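Local coordinates for protein flavodoxin (Fusobacterium nucleatum, PDB 6OHK) that binds flavin mononucleotide and probably carries electrons to redox enzymes, as flavodoxins generally do, at residues V19-E24 with G86-G91; K44-F49 with K73-I78; L54-Y59 with R105-I110; D109-V112 with K117-G120. The protein carries 1 engineered substitution. One frame throughout, in Å; residues are numbered along the deposited sequence.

Contact 1: residues V19-E24 with G86-G91; sequences VGIVDE and GLVGLG. With FMN (flavin mononucleotide), chain B.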
# COMPACT_ATOMS: atom_id res chain seq x y z
N VAL A 19 -2.30 -0.31 -11.88
CA VAL A 19 -2.89 -1.57 -12.30
C VAL A 19 -1.81 -2.60 -12.55
O VAL A 19 -1.95 -3.78 -12.19
CB VAL A 19 -3.77 -1.36 -13.56
CG1 VAL A 19 -4.26 -2.69 -14.15
CG2 VAL A 19 -4.93 -0.44 -13.26
N GLY A 20 -0.74 -2.19 -13.21
CA GLY A 20 0.34 -3.10 -13.48
C GLY A 20 0.98 -3.60 -12.21
O GLY A 20 1.36 -4.77 -12.13
N ILE A 21 1.14 -2.72 -11.22
CA ILE A 21 1.70 -3.12 -9.94
C ILE A 21 0.78 -4.14 -9.27
O ILE A 21 1.25 -5.14 -8.71
CB ILE A 21 1.92 -1.89 -9.04
CG1 ILE A 21 3.10 -1.03 -9.49
CG2 ILE A 21 2.02 -2.26 -7.58
CD1 ILE A 21 4.20 -1.67 -10.19
N VAL A 22 -0.52 -3.92 -9.31
CA VAL A 22 -1.45 -4.87 -8.74
C VAL A 22 -1.35 -6.21 -9.44
O VAL A 22 -1.38 -7.26 -8.80
CB VAL A 22 -2.87 -4.29 -8.74
CG1 VAL A 22 -3.93 -5.35 -8.43
CG2 VAL A 22 -2.94 -3.11 -7.79
N ASP A 23 -1.20 -6.20 -10.76
CA ASP A 23 -1.01 -7.46 -11.49
C ASP A 23 0.23 -8.19 -11.03
O ASP A 23 0.23 -9.43 -10.91
CB ASP A 23 -0.92 -7.19 -12.99
CG ASP A 23 -2.26 -6.84 -13.61
OD1 ASP A 23 -3.31 -7.15 -13.02
OD2 ASP A 23 -2.24 -6.26 -14.73
N GLU A 24 1.31 -7.48 -10.74
CA GLU A 24 2.51 -8.11 -10.22
C GLU A 24 2.28 -8.69 -8.83
O GLU A 24 2.72 -9.81 -8.53
CB GLU A 24 3.68 -7.12 -10.23
CG GLU A 24 4.02 -6.69 -11.64
CD GLU A 24 5.21 -5.76 -11.77
OE1 GLU A 24 6.35 -6.26 -11.70
OE2 GLU A 24 5.01 -4.54 -11.98
N GLY A 86 -0.56 -4.25 4.70
CA GLY A 86 0.60 -3.73 3.99
C GLY A 86 0.18 -2.60 3.07
O GLY A 86 -0.88 -2.68 2.43
N LEU A 87 1.00 -1.55 3.00
CA LEU A 87 0.75 -0.37 2.20
C LEU A 87 1.75 -0.30 1.06
O LEU A 87 2.96 -0.54 1.28
CB LEU A 87 0.91 0.87 3.08
CG LEU A 87 0.05 0.89 4.31
CD1 LEU A 87 0.42 2.13 5.15
CD2 LEU A 87 -1.43 0.90 3.99
N VAL A 88 1.26 0.01 -0.13
CA VAL A 88 2.09 0.18 -1.32
C VAL A 88 1.83 1.56 -1.89
O VAL A 88 0.69 1.90 -2.19
CB VAL A 88 1.79 -0.89 -2.38
CG1 VAL A 88 2.73 -0.71 -3.60
CG2 VAL A 88 1.95 -2.29 -1.78
N GLY A 89 2.89 2.33 -2.08
CA GLY A 89 2.81 3.61 -2.76
C GLY A 89 3.51 3.56 -4.10
O GLY A 89 4.50 2.85 -4.27
N LEU A 90 3.00 4.34 -5.05
CA LEU A 90 3.70 4.65 -6.30
C LEU A 90 3.92 6.15 -6.35
O LEU A 90 3.04 6.92 -5.95
CB LEU A 90 2.87 4.30 -7.51
CG LEU A 90 2.82 2.83 -7.90
CD1 LEU A 90 1.83 2.07 -7.07
CD2 LEU A 90 2.41 2.75 -9.34
N GLY A 91 5.10 6.55 -6.79
CA GLY A 91 5.41 7.96 -6.91
C GLY A 91 6.63 8.19 -7.78
O GLY A 91 7.08 7.30 -8.50
N1 FMN B . 4.53 11.18 -7.04
C2 FMN B . 4.97 11.33 -5.72
O2 FMN B . 5.73 10.57 -5.22
N3 FMN B . 4.49 12.48 -4.99
C4 FMN B . 3.64 13.43 -5.49
O4 FMN B . 3.30 14.35 -4.76
C4A FMN B . 3.23 13.26 -6.84
N5 FMN B . 2.38 14.20 -7.40
C5A FMN B . 2.06 14.01 -8.78
C6 FMN B . 1.31 15.00 -9.43
C7 FMN B . 0.97 14.84 -10.76
C7M FMN B . 0.08 15.96 -11.33
C8 FMN B . 1.45 13.76 -11.48
C8M FMN B . 1.01 13.61 -12.92
C9 FMN B . 2.19 12.78 -10.84
C9A FMN B . 2.52 12.92 -9.51
N10 FMN B . 3.30 11.88 -8.85
C10 FMN B . 3.68 12.12 -7.55
C1' FMN B . 3.77 10.71 -9.59
C2' FMN B . 2.64 9.65 -9.74
O2' FMN B . 2.15 9.21 -8.49
C3' FMN B . 3.21 8.42 -10.47
O3' FMN B . 3.47 8.82 -11.80
C4' FMN B . 2.35 7.16 -10.47
O4' FMN B . 3.10 6.11 -11.06
C5' FMN B . 1.03 7.33 -11.22
O5' FMN B . 0.25 6.17 -10.98
P FMN B . -1.09 5.91 -11.83
O1P FMN B . -1.58 4.58 -11.29
O2P FMN B . -2.07 7.01 -11.62
O3P FMN B . -0.68 5.82 -13.30
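I21 carries CG1 opposite its carbonyl carbon (chi1 -73°), and a chi2 of -28°, well off the staggered positions, then swings CD1 off to one side, leaving the CG1 methylene to face L90. L90 also holds CG opposite its carbonyl carbon, and its two methyls spread toward the helix. CG1 of I21 lies 3.8 Å from CD2 of L90 and 4.1 Å from CD1 of L90, the two side chains running antiparallel past one another. The other branch of I21 reaches further back along the strand, with CG2 4.3 Å from CG1 of V88.

Helix 17-28 is thus laid on strand 84-90 of the flavodoxin sheet. L90 faces two ways: its CD2 also comes 3.8 Å from O4' of the FMN ribityl chain, while its carbonyl O accepts a hydrogen bond from OG1 of T58. Just beyond, CA of G91 approaches flavin O2 to 3.1 Å. T17 and T18, which bind FMN, also touch L90.

No hydrogen bond joins helix to strand here; the backbone bonds of 86-91 run to neighbouring strands instead. Only buried aliphatic groups meet, so what holds the two segments together is non-directional van der Waals packing.

Contact 2: residues K44-F49 with K73-I78; sequences KEIENF and KKLEEI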
# COMPACT_ATOMS: atom_id res chain seq x y z
N LYS A 44 -16.08 -0.25 1.22
CA LYS A 44 -16.76 -0.93 2.31
C LYS A 44 -16.25 -2.35 2.51
O LYS A 44 -16.23 -2.83 3.66
CB LYS A 44 -18.27 -0.89 2.14
CG LYS A 44 -18.78 -1.65 0.98
CD LYS A 44 -20.32 -1.50 0.90
CE LYS A 44 -20.90 -2.07 -0.40
NZ LYS A 44 -20.47 -1.34 -1.65
N GLU A 45 -15.78 -3.02 1.46
CA GLU A 45 -15.31 -4.40 1.59
C GLU A 45 -14.03 -4.53 2.39
O GLU A 45 -13.67 -5.66 2.73
CB GLU A 45 -15.15 -5.06 0.23
CG GLU A 45 -16.45 -5.20 -0.55
CD GLU A 45 -16.83 -3.96 -1.36
OE1 GLU A 45 -16.15 -2.90 -1.32
OE2 GLU A 45 -17.87 -4.09 -2.07
N ILE A 46 -13.33 -3.44 2.69
CA ILE A 46 -12.15 -3.57 3.54
C ILE A 46 -12.51 -4.23 4.86
O ILE A 46 -11.70 -4.95 5.45
CB ILE A 46 -11.51 -2.17 3.72
CG1 ILE A 46 -10.87 -1.76 2.40
CG2 ILE A 46 -10.51 -2.14 4.89
CD1 ILE A 46 -10.22 -0.37 2.31
N GLU A 47 -13.74 -4.02 5.35
CA GLU A 47 -14.19 -4.64 6.60
C GLU A 47 -14.13 -6.16 6.54
O GLU A 47 -14.03 -6.81 7.60
CB GLU A 47 -15.63 -4.20 6.88
CG GLU A 47 -16.05 -4.02 8.32
CD GLU A 47 -17.28 -3.12 8.40
OE1 GLU A 47 -17.19 -2.00 8.96
OE2 GLU A 47 -18.32 -3.53 7.84
N ASN A 48 -14.23 -6.75 5.36
CA ASN A 48 -14.42 -8.18 5.18
C ASN A 48 -13.14 -9.00 5.23
O ASN A 48 -13.23 -10.24 5.15
CB ASN A 48 -15.08 -8.43 3.83
CG ASN A 48 -16.45 -7.81 3.74
OD1 ASN A 48 -17.10 -7.55 4.76
ND2 ASN A 48 -16.92 -7.59 2.52
N PHE A 49 -11.96 -8.39 5.34
CA PHE A 49 -10.70 -9.09 5.27
C PHE A 49 -9.89 -8.83 6.52
O PHE A 49 -9.88 -7.72 7.06
CB PHE A 49 -9.90 -8.62 4.05
CG PHE A 49 -10.62 -8.86 2.77
CD1 PHE A 49 -10.49 -10.07 2.14
CD2 PHE A 49 -11.49 -7.93 2.23
CE1 PHE A 49 -11.19 -10.35 1.00
CE2 PHE A 49 -12.20 -8.19 1.12
CZ PHE A 49 -12.06 -9.39 0.48
N LYS A 73 -13.06 9.18 5.41
CA LYS A 73 -13.97 9.15 6.54
C LYS A 73 -14.64 7.78 6.65
O LYS A 73 -14.77 7.23 7.75
CB LYS A 73 -15.00 10.28 6.44
CG LYS A 73 -15.91 10.39 7.66
CD LYS A 73 -16.07 11.81 8.14
CE LYS A 73 -16.87 11.89 9.44
NZ LYS A 73 -16.12 11.46 10.65
N LYS A 74 -15.03 7.19 5.53
CA LYS A 74 -15.59 5.85 5.56
C LYS A 74 -14.56 4.84 6.03
O LYS A 74 -14.89 3.91 6.77
CB LYS A 74 -16.10 5.47 4.18
CG LYS A 74 -17.36 6.24 3.81
CD LYS A 74 -17.94 5.85 2.46
CE LYS A 74 -19.20 6.66 2.15
NZ LYS A 74 -18.97 8.14 2.26
N LEU A 75 -13.30 5.01 5.62
CA LEU A 75 -12.24 4.11 6.04
C LEU A 75 -12.06 4.16 7.54
O LEU A 75 -11.91 3.13 8.20
CB LEU A 75 -10.95 4.48 5.29
CG LEU A 75 -9.79 3.51 5.40
CD1 LEU A 75 -10.12 2.25 4.57
CD2 LEU A 75 -8.53 4.18 4.88
N GLU A 76 -12.13 5.36 8.12
CA GLU A 76 -11.93 5.52 9.55
C GLU A 76 -13.10 5.00 10.37
O GLU A 76 -12.93 4.80 11.58
CB GLU A 76 -11.62 6.99 9.87
CG GLU A 76 -11.20 7.19 11.32
CD GLU A 76 -10.63 8.58 11.57
OE1 GLU A 76 -10.35 9.32 10.60
OE2 GLU A 76 -10.46 8.91 12.77
N GLU A 77 -14.24 4.72 9.75
CA GLU A 77 -15.35 4.07 10.45
C GLU A 77 -15.10 2.59 10.69
O GLU A 77 -15.73 2.01 11.57
CB GLU A 77 -16.65 4.22 9.66
CG GLU A 77 -17.19 5.65 9.67
CD GLU A 77 -18.46 5.83 8.85
OE1 GLU A 77 -19.09 4.82 8.45
OE2 GLU A 77 -18.83 7.00 8.59
N ILE A 78 -14.18 1.98 9.94
CA ILE A 78 -13.91 0.56 10.05
C ILE A 78 -13.06 0.29 11.28
O ILE A 78 -12.12 1.03 11.58
CB ILE A 78 -13.20 0.09 8.77
CG1 ILE A 78 -14.13 0.28 7.57
CG2 ILE A 78 -12.72 -1.37 8.88
CD1 ILE A 78 -13.48 -0.02 6.23
O HOH W 1 -18.04 0.96 9.70
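I46 meets L75 and I78 where a 3-10 turn, which follows strand 34-38 in this flavodoxin fold, comes up against the end of helix 72-77. The I46 side chain is fully extended beyond CB (chi2 177°), which carries CD1 deep toward the helix. There it finds CD1 of L75 at 3.5 Å, methyl against methyl and tighter than a usual carbon contact. L75 reaches it because its CG lies opposite the backbone N, so the branched end swings round toward the turn although CB does not point straight at it.

I78, just past the last turn of the helix, gives up more surface here than any other residue of the two segments. It too is stretched out (chi2 174°), and it lies roughly perpendicular to I46: its CD1 rests 3.8 Å from CB of I46 and 3.9 Å from CG2 of I46. F80 and F10 continue the apolar packing round I46, as do L107 and I110 of helix 103-113 against L75.

Toward solvent lies E47, whose chi1 of -146° falls away from the staggered positions and carries the extended chain slantwise across I78. A water links the two segments at this rim, donating to OE1 of E47 at 3.2 Å and, more weakly, to the carbonyl O of E77. The nearest carbon of I78 to that carboxylate is CG1, 4.1 Å from OE1 of E47.

Contact 3: residues L54-Y59 with R105-I110; sequences LVTPTY and RYLYDI. With FMN (flavin mononucleotide), chain B.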
# COMPACT_ATOMS: atom_id res chain seq x y z
N LEU A 54 -3.14 -2.33 0.62
CA LEU A 54 -3.75 -1.09 0.16
C LEU A 54 -2.73 -0.34 -0.67
O LEU A 54 -1.60 -0.14 -0.22
CB LEU A 54 -4.18 -0.21 1.35
CG LEU A 54 -4.95 -0.92 2.47
CD1 LEU A 54 -5.35 0.12 3.51
CD2 LEU A 54 -6.17 -1.68 1.99
N VAL A 55 -3.10 0.01 -1.90
CA VAL A 55 -2.18 0.52 -2.91
C VAL A 55 -2.68 1.86 -3.42
O VAL A 55 -3.84 2.00 -3.81
CB VAL A 55 -2.08 -0.47 -4.08
CG1 VAL A 55 -1.01 -0.01 -5.06
CG2 VAL A 55 -1.86 -1.90 -3.61
N THR A 56 -1.80 2.85 -3.46
CA THR A 56 -2.16 4.13 -4.06
C THR A 56 -0.97 4.80 -4.74
O THR A 56 0.12 4.82 -4.18
CB THR A 56 -2.79 5.10 -3.04
OG1 THR A 56 -3.30 6.26 -3.71
CG2 THR A 56 -1.80 5.52 -1.95
N PRO A 57 -1.17 5.41 -5.91
CA PRO A 57 -0.25 6.43 -6.38
C PRO A 57 -0.42 7.71 -5.58
O PRO A 57 -1.34 7.88 -4.80
CB PRO A 57 -0.68 6.61 -7.83
CG PRO A 57 -2.18 6.41 -7.78
CD PRO A 57 -2.38 5.30 -6.76
N THR A 58 0.49 8.64 -5.79
CA THR A 58 0.50 9.91 -5.06
C THR A 58 0.22 11.04 -6.04
O THR A 58 0.78 11.08 -7.14
CB THR A 58 1.88 10.13 -4.47
OG1 THR A 58 2.36 8.90 -3.92
CG2 THR A 58 1.92 11.28 -3.50
N TYR A 59 -0.61 11.97 -5.59
CA TYR A 59 -0.95 13.15 -6.37
C TYR A 59 -1.08 14.32 -5.40
O TYR A 59 -1.09 14.15 -4.18
CB TYR A 59 -2.27 12.94 -7.13
CG TYR A 59 -2.10 12.01 -8.32
CD1 TYR A 59 -1.49 12.47 -9.47
CD2 TYR A 59 -2.45 10.66 -8.26
CE1 TYR A 59 -1.28 11.63 -10.52
CE2 TYR A 59 -2.25 9.84 -9.32
CZ TYR A 59 -1.67 10.32 -10.46
OH TYR A 59 -1.40 9.57 -11.57
N ARG A 105 0.76 7.76 3.83
CA ARG A 105 0.62 8.28 5.19
C ARG A 105 -0.84 8.39 5.60
O ARG A 105 -1.20 8.09 6.74
CB ARG A 105 1.32 9.64 5.29
CG ARG A 105 1.06 10.39 6.61
CD ARG A 105 1.42 9.64 7.85
NE ARG A 105 2.86 9.42 7.96
CZ ARG A 105 3.45 8.89 9.03
NH1 ARG A 105 2.74 8.48 10.08
NH2 ARG A 105 4.76 8.76 9.06
N TYR A 106 -1.69 8.83 4.69
CA TYR A 106 -3.11 8.96 5.03
C TYR A 106 -3.72 7.63 5.42
O TYR A 106 -4.52 7.55 6.36
CB TYR A 106 -3.88 9.58 3.87
CG TYR A 106 -3.50 11.01 3.64
CD1 TYR A 106 -2.47 11.34 2.77
CD2 TYR A 106 -4.15 12.03 4.32
CE1 TYR A 106 -2.08 12.64 2.62
CE2 TYR A 106 -3.77 13.35 4.14
CZ TYR A 106 -2.74 13.63 3.29
OH TYR A 106 -2.35 14.96 3.11
N LEU A 107 -3.34 6.55 4.72
CA LEU A 107 -3.85 5.23 5.02
C LEU A 107 -3.26 4.70 6.31
O LEU A 107 -3.98 4.15 7.17
CB LEU A 107 -3.56 4.31 3.83
CG LEU A 107 -4.05 4.82 2.48
CD1 LEU A 107 -3.73 3.78 1.41
CD2 LEU A 107 -5.54 5.11 2.48
N TYR A 108 -1.94 4.85 6.47
CA TYR A 108 -1.26 4.38 7.68
C TYR A 108 -1.91 4.94 8.93
O TYR A 108 -2.18 4.21 9.89
CB TYR A 108 0.20 4.85 7.63
CG TYR A 108 1.03 4.45 8.83
CD1 TYR A 108 1.14 5.24 9.95
CD2 TYR A 108 1.71 3.25 8.82
CE1 TYR A 108 1.93 4.83 11.05
CE2 TYR A 108 2.48 2.84 9.88
CZ TYR A 108 2.59 3.64 10.98
OH TYR A 108 3.40 3.19 12.04
N ASP A 109 -2.12 6.25 8.96
CA ASP A 109 -2.57 6.86 10.20
C ASP A 109 -3.94 6.34 10.60
O ASP A 109 -4.21 6.14 11.79
CB ASP A 109 -2.62 8.37 10.05
CG ASP A 109 -1.23 9.04 10.13
OD1 ASP A 109 -0.24 8.40 10.49
OD2 ASP A 109 -1.17 10.25 9.82
N ILE A 110 -4.80 6.08 9.61
CA ILE A 110 -6.13 5.54 9.91
C ILE A 110 -6.05 4.10 10.39
O ILE A 110 -6.70 3.74 11.39
CB ILE A 110 -7.05 5.69 8.69
CG1 ILE A 110 -7.35 7.16 8.46
CG2 ILE A 110 -8.33 4.88 8.90
CD1 ILE A 110 -7.94 7.52 7.12
N1 FMN B . 4.53 11.18 -7.04
C2 FMN B . 4.97 11.33 -5.72
O2 FMN B . 5.73 10.57 -5.22
N3 FMN B . 4.49 12.48 -4.99
C4 FMN B . 3.64 13.43 -5.49
O4 FMN B . 3.30 14.35 -4.76
C4A FMN B . 3.23 13.26 -6.84
N5 FMN B . 2.38 14.20 -7.40
C5A FMN B . 2.06 14.01 -8.78
C6 FMN B . 1.31 15.00 -9.43
C7 FMN B . 0.97 14.84 -10.76
C7M FMN B . 0.08 15.96 -11.33
C8 FMN B . 1.45 13.76 -11.48
C8M FMN B . 1.01 13.61 -12.92
C9 FMN B . 2.19 12.78 -10.84
C9A FMN B . 2.52 12.92 -9.51
N10 FMN B . 3.30 11.88 -8.85
C10 FMN B . 3.68 12.12 -7.55
C1' FMN B . 3.77 10.71 -9.59
C2' FMN B . 2.64 9.65 -9.74
O2' FMN B . 2.15 9.21 -8.49
C3' FMN B . 3.21 8.42 -10.47
O3' FMN B . 3.47 8.82 -11.80
C4' FMN B . 2.35 7.16 -10.47
O4' FMN B . 3.10 6.11 -11.06
C5' FMN B . 1.03 7.33 -11.22
O5' FMN B . 0.25 6.17 -10.98
P FMN B . -1.09 5.91 -11.83
O1P FMN B . -1.58 4.58 -11.29
O2P FMN B . -2.07 7.01 -11.62
O3P FMN B . -0.68 5.82 -13.30
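L107 lowers its CD1 methyl between L54 and T56, and that apolar contact is all that joins 54-59 to 105-110 directly. CD1 of L107 sits 4.0 Å from CB of L54 and 4.2 Å from CG2 of T56. An extended L107 chain (chi2 -178°) brings the methyl down to the sheet; W68 touches all three residues and L75 flanks L107.

The polar bonds run within each segment. OG1 of T56 donates to the carbonyl O of P57 at 2.8 Å, on a lone pair in the carbonyl plane, and also takes the N-H of H65, so this buried hydroxyl has two partners, one as donor and one as acceptor. On the outer side of the helix, NH1 of R105 bridges to OD1 of D109 at 3.0 Å. The bond is nearly straight (165°); OD1 lies in the guanidinium plane and is met on its syn side, 18° out of the carboxylate plane. R105 also pairs with E136.

Cofactor bonds gather at the end of the strand. O2' of FMN donates to the carbonyl O of T58 at 2.7 Å and accepts from the backbone N of T58 at 3.2 Å, a two-way grip on the ribityl hydroxyl. OH of Y59 donates to phosphate O2P at 2.6 Å, with that oxygen in the ring plane at the edge. CG2 of T58 packs on the pyrimidine end of the flavin.

This is the flavodoxin-like fold, with FMN at the C-terminal edge of the sheet and an aromatic ring, Y59, lying against the isoalloxazine.

Contact 4: residues D109-V112 with K117-G120; sequences DIVV and KVVG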
# COMPACT_ATOMS: atom_id res chain seq x y z
N ASP A 109 -2.12 6.25 8.96
CA ASP A 109 -2.57 6.86 10.20
C ASP A 109 -3.94 6.34 10.60
O ASP A 109 -4.21 6.14 11.79
CB ASP A 109 -2.62 8.37 10.05
CG ASP A 109 -1.23 9.04 10.13
OD1 ASP A 109 -0.24 8.40 10.49
OD2 ASP A 109 -1.17 10.25 9.82
N ILE A 110 -4.80 6.08 9.61
CA ILE A 110 -6.13 5.54 9.91
C ILE A 110 -6.05 4.10 10.39
O ILE A 110 -6.70 3.74 11.39
CB ILE A 110 -7.05 5.69 8.69
CG1 ILE A 110 -7.35 7.16 8.46
CG2 ILE A 110 -8.33 4.88 8.90
CD1 ILE A 110 -7.94 7.52 7.12
N VAL A 111 -5.29 3.25 9.71
CA VAL A 111 -5.17 1.86 10.13
C VAL A 111 -4.70 1.79 11.57
O VAL A 111 -5.25 1.04 12.38
CB VAL A 111 -4.22 1.10 9.17
CG1 VAL A 111 -3.95 -0.28 9.71
CG2 VAL A 111 -4.83 1.03 7.80
N VAL A 112 -3.67 2.56 11.90
CA VAL A 112 -3.09 2.46 13.24
C VAL A 112 -4.07 3.02 14.28
O VAL A 112 -4.27 2.42 15.35
CB VAL A 112 -1.71 3.14 13.30
CG1 VAL A 112 -1.20 3.22 14.72
CG2 VAL A 112 -0.72 2.35 12.43
N LYS A 117 -2.60 -3.33 12.51
CA LYS A 117 -1.15 -3.45 12.47
C LYS A 117 -0.68 -3.23 11.04
O LYS A 117 -1.18 -3.92 10.15
CB LYS A 117 -0.83 -4.89 12.91
CG LYS A 117 0.60 -5.21 13.12
CD LYS A 117 0.79 -6.65 13.61
CE LYS A 117 2.23 -6.77 14.11
NZ LYS A 117 2.55 -8.09 14.71
N VAL A 118 0.30 -2.37 10.83
CA VAL A 118 0.91 -2.17 9.51
C VAL A 118 2.22 -2.92 9.49
O VAL A 118 3.06 -2.76 10.39
CB VAL A 118 1.12 -0.68 9.20
CG1 VAL A 118 1.85 -0.52 7.87
CG2 VAL A 118 -0.23 0.00 9.18
N VAL A 119 2.40 -3.75 8.49
CA VAL A 119 3.58 -4.59 8.34
C VAL A 119 4.29 -4.25 7.04
O VAL A 119 3.74 -3.57 6.18
CB VAL A 119 3.20 -6.08 8.40
CG1 VAL A 119 2.60 -6.44 9.77
CG2 VAL A 119 2.20 -6.44 7.30
N GLY A 120 5.52 -4.74 6.87
CA GLY A 120 6.23 -4.50 5.64
C GLY A 120 6.83 -3.11 5.52
O GLY A 120 6.81 -2.53 4.43
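V118 packs on V111 and V112 across the closing turn of a beta-alpha-beta crossover, in which strand 84-90 leads into helix 103-113 and the chain returns as strand 117-118 beside the strand it left. Only a few residues separate the two segments, so the helix end and the new strand are brought together almost as soon as the chain has turned.

V118 has the most surface buried in the contact, and one methyl does the work. With CG1 opposite its backbone N (chi1 176°), the valine presents CG2 to the helix, and this methyl lies 3.8 Å from CG1 of V111 and 4.0 Å from CG2 of V112. Both helix valines stand nearly square to V118. CD2 of Y108, one turn earlier on the helix, also approaches CG2 of V118 at 3.8 Å, while CG1 of V118 faces L87 on the sheet.

V111, the next most buried, points toward the strand, and CB as well as CG1 nears V118. V85 and F80 pack on it too, making it the inner member of the trio. V112 is the outer one: it lies on the exposed side and meets V118 through a single methyl.

K117 joins in through its backbone. Its CB points away from the helix, NZ forms a salt bridge with OE1 of E168, and its main chain pairs with K83 and V85 in the sheet. CG1 of V111 comes within 4.4 Å of N of K117.

Contacts 1 and 3 are core: each lays a helix on the parallel core of the sheet through buried apolar side chains, and each touches FMN, contact 1 through close approaches and contact 3 through hydrogen bonds from T58 and Y59. Their strands 84-90 and 51-59 are neighbours, joined by the V88 N to L54 O bond. Contacts 2 and 4 lie farther out and away from the cofactor. Contact 2 has a buried aliphatic heart with a hydrated glutamate at its rim; contact 4, between valines, is partly exposed. Helix 103-113 serves both 3 and 4 and packs on helix 72-77 of contact 2, tying these three together.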